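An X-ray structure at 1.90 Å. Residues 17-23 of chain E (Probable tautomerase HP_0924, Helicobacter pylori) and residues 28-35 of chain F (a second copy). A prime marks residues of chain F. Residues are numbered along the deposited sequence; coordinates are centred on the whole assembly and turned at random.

Chain E (17-23) EQKQQLI
Chain F 28-35: DLMVKVLN

Two helices from two copies of the tautomerase pack nearly antiparallel, their N-to-C directions 160° apart and their axes 10.3 Å apart at closest approach. Residues 17-23 of chain E are helical throughout, with phi/psi near -65/-40; the chain F helix runs to Leu34′, where phi/psi shifts to -119/8, and Asn35′ leaves it with positive phi (54/28). Backbone hydrogen bonds from N of i+4 to O of i hold each segment, among them Leu22 N to Gln18 O at 3.1 Å and Val33′ N to Leu29′ O at 3.0 Å; the last, Asn35′ N to Val31′ O at 2.9 Å, is weak. The register is set by two CA pairs, Gln18 CA to Val33′ CA at 6.7 Å and Leu22 CA to Leu29′ CA at 7.2 Å: one step of four residues up chain E matches one step of four down chain F, the opposite senses expected of an antiparallel pair.

Leu22 loses the most surface to the other stretch, 97 of the 358 Å² buried in total by both sides. Its CA-to-CB bond points sideways, but the m,t rotamer (chi1 -69°, chi2 -179°) brings its end nearer to chain F. Leu22 CD2 lies 3.8 Å from Leu29′ CG, 3.9 Å from Val33′ CG2 and 4.0 Å from Met30′ SD, so one methyl sits among three apolar side chains at van der Waals distance. The CA-to-CB bond of Leu29′, a t,p rotamer (178°, 68°), points toward chain E, and Leu29′ CD1 also approaches the backbone Gln21 O at 4.2 Å. The CA-to-CB bond of Met30′ points away from chain E, yet its m,m,m chain (-62°, -55°, -70°) brings the sulfur within reach of Leu22.

Val33′, covered over 76 Å², has its CA-to-CB bond toward chain E, with chi1 t (-174°). Val33′ CG1 lies 3.9 Å from Gln18 CB and 4.2 Å from Gln21 OE1. Gln21, its CA-to-CB bond also toward chain F, is m,t with chi3 54°.

The CA-to-CB bond of Gln18 (48 Å²) points toward chain F, and the side chain is m,t (-69°, 175°) with chi3 -57°. This extended side chain carries Gln18 NE2 to 3.4 Å from the carbonyl Val33′ O, near the end of the chain F helix, and to 3.7 Å from Leu34′ CD2; Leu34′ is m,t (-53°, 172°). Most of the covered area belongs to apolar residues, Leu22 and Val33′ foremost. The CA-to-CB bonds of Lys19 and Ile23 point away from chain F, and these residues take no part.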

ATOM      1  N   GLU E  17     -21.251  -7.608  -8.137  1.00 31.56           N
ATOM      2  CA  GLU E  17     -21.437  -7.029  -9.464  1.00 31.09           C
ATOM      3  C   GLU E  17     -20.847  -5.620  -9.531  1.00 31.22           C
ATOM      4  O   GLU E  17     -20.300  -5.216 -10.561  1.00 30.60           O
ATOM      5  CB  GLU E  17     -22.916  -6.999  -9.829  1.00 31.02           C
ATOM      6  N   GLN E  18     -20.965  -4.877  -8.437  1.00 29.76           N
ATOM      7  CA  GLN E  18     -20.426  -3.522  -8.381  1.00 31.79           C
ATOM      8  C   GLN E  18     -18.903  -3.559  -8.295  1.00 30.46           C
ATOM      9  O   GLN E  18     -18.217  -2.625  -8.722  1.00 30.93           O
ATOM     10  CB  GLN E  18     -20.996  -2.770  -7.185  1.00 28.96           C
ATOM     11  CG  GLN E  18     -22.475  -2.471  -7.332  1.00 31.70           C
ATOM     12  CD  GLN E  18     -23.053  -1.834  -6.093  1.00 32.88           C
ATOM     13  OE1 GLN E  18     -22.969  -2.397  -4.999  1.00 32.59           O
ATOM     14  NE2 GLN E  18     -23.645  -0.654  -6.253  1.00 34.20           N
ATOM     15  N   LYS E  19     -18.381  -4.641  -7.730  1.00 30.97           N
ATOM     16  CA  LYS E  19     -16.944  -4.812  -7.618  1.00 29.60           C
ATOM     17  C   LYS E  19     -16.435  -5.051  -9.036  1.00 31.36           C
ATOM     18  O   LYS E  19     -15.420  -4.488  -9.449  1.00 27.72           O
ATOM     19  CB  LYS E  19     -16.628  -6.007  -6.716  1.00 31.62           C
ATOM     20  CG  LYS E  19     -17.002  -5.786  -5.244  1.00 28.75           C
ATOM     21  CD  LYS E  19     -16.804  -7.054  -4.425  1.00 30.71           C
ATOM     22  CE  LYS E  19     -17.107  -6.841  -2.953  1.00 27.79           C
ATOM     23  NZ  LYS E  19     -16.881  -8.091  -2.168  1.00 27.64           N
ATOM     24  N   GLN E  20     -17.159  -5.883  -9.779  1.00 29.68           N
ATOM     25  CA  GLN E  20     -16.807  -6.186 -11.165  1.00 34.10           C
ATOM     26  C   GLN E  20     -16.785  -4.890 -11.971  1.00 32.69           C
ATOM     27  O   GLN E  20     -15.901  -4.668 -12.803  1.00 33.97           O
ATOM     28  CB  GLN E  20     -17.843  -7.137 -11.765  1.00 36.20           C
ATOM     29  CG  GLN E  20     -17.663  -7.404 -13.241  1.00 42.36           C
ATOM     30  CD  GLN E  20     -18.894  -8.032 -13.855  1.00 45.94           C
ATOM     31  OE1 GLN E  20     -19.942  -7.391 -13.982  1.00 47.03           O
ATOM     32  NE2 GLN E  20     -18.782  -9.301 -14.223  1.00 47.95           N
ATOM     33  N   GLN E  21     -17.769  -4.036 -11.715  1.00 32.90           N
ATOM     34  CA  GLN E  21     -17.872  -2.756 -12.410  1.00 31.88           C
ATOM     35  C   GLN E  21     -16.658  -1.879 -12.121  1.00 31.11           C
ATOM     36  O   GLN E  21     -16.169  -1.163 -13.001  1.00 28.45           O
ATOM     37  CB  GLN E  21     -19.140  -2.021 -11.985  1.00 35.10           C
ATOM     38  CG  GLN E  21     -20.429  -2.685 -12.446  1.00 38.47           C
ATOM     39  CD  GLN E  21     -21.652  -1.889 -12.035  1.00 40.38           C
ATOM     40  OE1 GLN E  21     -21.757  -0.699 -12.336  1.00 40.41           O
ATOM     41  NE2 GLN E  21     -22.585  -2.541 -11.347  1.00 42.43           N
ATOM     42  N   LEU E  22     -16.177  -1.920 -10.881  1.00 28.96           N
ATOM     43  CA  LEU E  22     -15.005  -1.127 -10.526  1.00 27.25           C
ATOM     44  C   LEU E  22     -13.786  -1.700 -11.244  1.00 25.16           C
ATOM     45  O   LEU E  22     -12.973  -0.957 -11.795  1.00 27.88           O
ATOM     46  CB  LEU E  22     -14.792  -1.124  -9.006  1.00 28.53           C
ATOM     47  CG  LEU E  22     -15.837  -0.349  -8.185  1.00 28.84           C
ATOM     48  CD1 LEU E  22     -15.478  -0.424  -6.704  1.00 29.34           C
ATOM     49  CD2 LEU E  22     -15.889   1.096  -8.640  1.00 30.61           C
ATOM     50  N   ILE E  23     -13.672  -3.023 -11.260  1.00 23.10           N
ATOM     51  CA  ILE E  23     -12.542  -3.669 -11.923  1.00 24.72           C
ATOM     52  C   ILE E  23     -12.507  -3.318 -13.411  1.00 25.76           C
ATOM     53  O   ILE E  23     -11.470  -2.913 -13.928  1.00 24.88           O
ATOM     54  CB  ILE E  23     -12.588  -5.202 -11.745  1.00 22.80           C
ATOM     55  CG1 ILE E  23     -12.409  -5.546 -10.257  1.00 24.70           C
ATOM     56  CG2 ILE E  23     -11.491  -5.866 -12.568  1.00 23.98           C
ATOM     57  CD1 ILE E  23     -12.690  -6.994  -9.912  1.00 26.42           C
TER
ATOM     58  N   ASP F  28     -14.792   9.866 -10.808  1.00 33.04           N
ATOM     59  CA  ASP F  28     -16.122   9.736 -11.398  1.00 32.09           C
ATOM     60  C   ASP F  28     -16.621   8.300 -11.257  1.00 32.01           C
ATOM     61  O   ASP F  28     -17.793   8.075 -10.955  1.00 31.65           O
ATOM     62  CB  ASP F  28     -16.113  10.134 -12.880  1.00 34.03           C
ATOM     63  CG  ASP F  28     -15.793  11.602 -13.091  1.00 34.40           C
ATOM     64  OD1 ASP F  28     -16.141  12.424 -12.217  1.00 36.43           O
ATOM     65  OD2 ASP F  28     -15.202  11.941 -14.137  1.00 37.92           O
ATOM     66  N   LEU F  29     -15.730   7.334 -11.475  1.00 28.98           N
ATOM     67  CA  LEU F  29     -16.091   5.923 -11.365  1.00 29.76           C
ATOM     68  C   LEU F  29     -16.691   5.613  -9.991  1.00 29.69           C
ATOM     69  O   LEU F  29     -17.700   4.919  -9.890  1.00 30.05           O
ATOM     70  CB  LEU F  29     -14.866   5.032 -11.592  1.00 28.10           C
ATOM     71  CG  LEU F  29     -15.112   3.520 -11.463  1.00 28.25           C
ATOM     72  CD1 LEU F  29     -15.996   3.061 -12.620  1.00 27.70           C
ATOM     73  CD2 LEU F  29     -13.786   2.747 -11.489  1.00 23.83           C
ATOM     74  N   MET F  30     -16.064   6.127  -8.936  1.00 30.54           N
ATOM     75  CA  MET F  30     -16.555   5.891  -7.580  1.00 31.78           C
ATOM     76  C   MET F  30     -17.916   6.551  -7.348  1.00 34.29           C
ATOM     77  O   MET F  30     -18.783   5.986  -6.673  1.00 31.31           O
ATOM     78  CB  MET F  30     -15.568   6.425  -6.540  1.00 30.98           C
ATOM     79  CG  MET F  30     -14.200   5.767  -6.559  1.00 28.17           C
ATOM     80  SD  MET F  30     -14.289   3.984  -6.391  1.00 28.97           S
ATOM     81  CE  MET F  30     -14.807   3.834  -4.680  1.00 27.29           C
ATOM     82  N   VAL F  31     -18.094   7.752  -7.892  1.00 34.96           N
ATOM     83  CA  VAL F  31     -19.355   8.470  -7.739  1.00 38.30           C
ATOM     84  C   VAL F  31     -20.465   7.759  -8.511  1.00 38.79           C
ATOM     85  O   VAL F  31     -21.587   7.634  -8.032  1.00 40.16           O
ATOM     86  CB  VAL F  31     -19.239   9.922  -8.255  1.00 38.75           C
ATOM     87  CG1 VAL F  31     -20.572  10.651  -8.084  1.00 39.19           C
ATOM     88  CG2 VAL F  31     -18.142  10.646  -7.508  1.00 38.98           C
ATOM     89  N   LYS F  32     -20.131   7.281  -9.703  1.00 40.71           N
ATOM     90  CA  LYS F  32     -21.086   6.592 -10.557  1.00 41.64           C
ATOM     91  C   LYS F  32     -21.546   5.243 -10.021  1.00 42.26           C
ATOM     92  O   LYS F  32     -22.724   4.912 -10.094  1.00 42.00           O
ATOM     93  CB  LYS F  32     -20.484   6.393 -11.948  1.00 42.98           C
ATOM     94  CG  LYS F  32     -21.312   5.501 -12.866  1.00 45.76           C
ATOM     95  CD  LYS F  32     -20.547   5.146 -14.134  1.00 47.22           C
ATOM     96  CE  LYS F  32     -21.297   4.124 -14.967  1.00 48.69           C
ATOM     97  NZ  LYS F  32     -20.503   3.649 -16.137  1.00 49.48           N
ATOM     98  N   VAL F  33     -20.619   4.462  -9.484  1.00 42.23           N
ATOM     99  CA  VAL F  33     -20.967   3.137  -8.987  1.00 43.78           C
ATOM    100  C   VAL F  33     -21.524   3.075  -7.569  1.00 44.18           C
ATOM    101  O   VAL F  33     -22.483   2.350  -7.313  1.00 45.00           O
ATOM    102  CB  VAL F  33     -19.753   2.186  -9.074  1.00 43.94           C
ATOM    103  CG1 VAL F  33     -20.163   0.773  -8.687  1.00 43.40           C
ATOM    104  CG2 VAL F  33     -19.180   2.212 -10.484  1.00 43.24           C
ATOM    105  N   LEU F  34     -20.938   3.829  -6.649  1.00 44.47           N
ATOM    106  CA  LEU F  34     -21.390   3.791  -5.264  1.00 45.85           C
ATOM    107  C   LEU F  34     -21.898   5.127  -4.722  1.00 46.30           C
ATOM    108  O   LEU F  34     -22.161   5.250  -3.526  1.00 47.02           O
ATOM    109  CB  LEU F  34     -20.250   3.281  -4.376  1.00 46.21           C
ATOM    110  CG  LEU F  34     -19.611   1.949  -4.782  1.00 46.60           C
ATOM    111  CD1 LEU F  34     -18.391   1.687  -3.920  1.00 47.16           C
ATOM    112  CD2 LEU F  34     -20.620   0.819  -4.650  1.00 48.32           C
ATOM    113  N   ASN F  35     -22.033   6.122  -5.593  1.00 47.99           N
ATOM    114  CA  ASN F  35     -22.501   7.443  -5.178  1.00 49.37           C
ATOM    115  C   ASN F  35     -21.636   7.981  -4.038  1.00 49.66           C
ATOM    116  O   ASN F  35     -22.103   8.756  -3.207  1.00 48.92           O
ATOM    117  CB  ASN F  35     -23.968   7.379  -4.727  1.00 50.90           C
ATOM    118  CG  ASN F  35     -24.914   6.999  -5.854  1.00 52.10           C
ATOM    119  OD1 ASN F  35     -25.068   7.739  -6.828  1.00 53.27           O
ATOM    120  ND2 ASN F  35     -25.554   5.839  -5.726  1.00 52.81           N
TER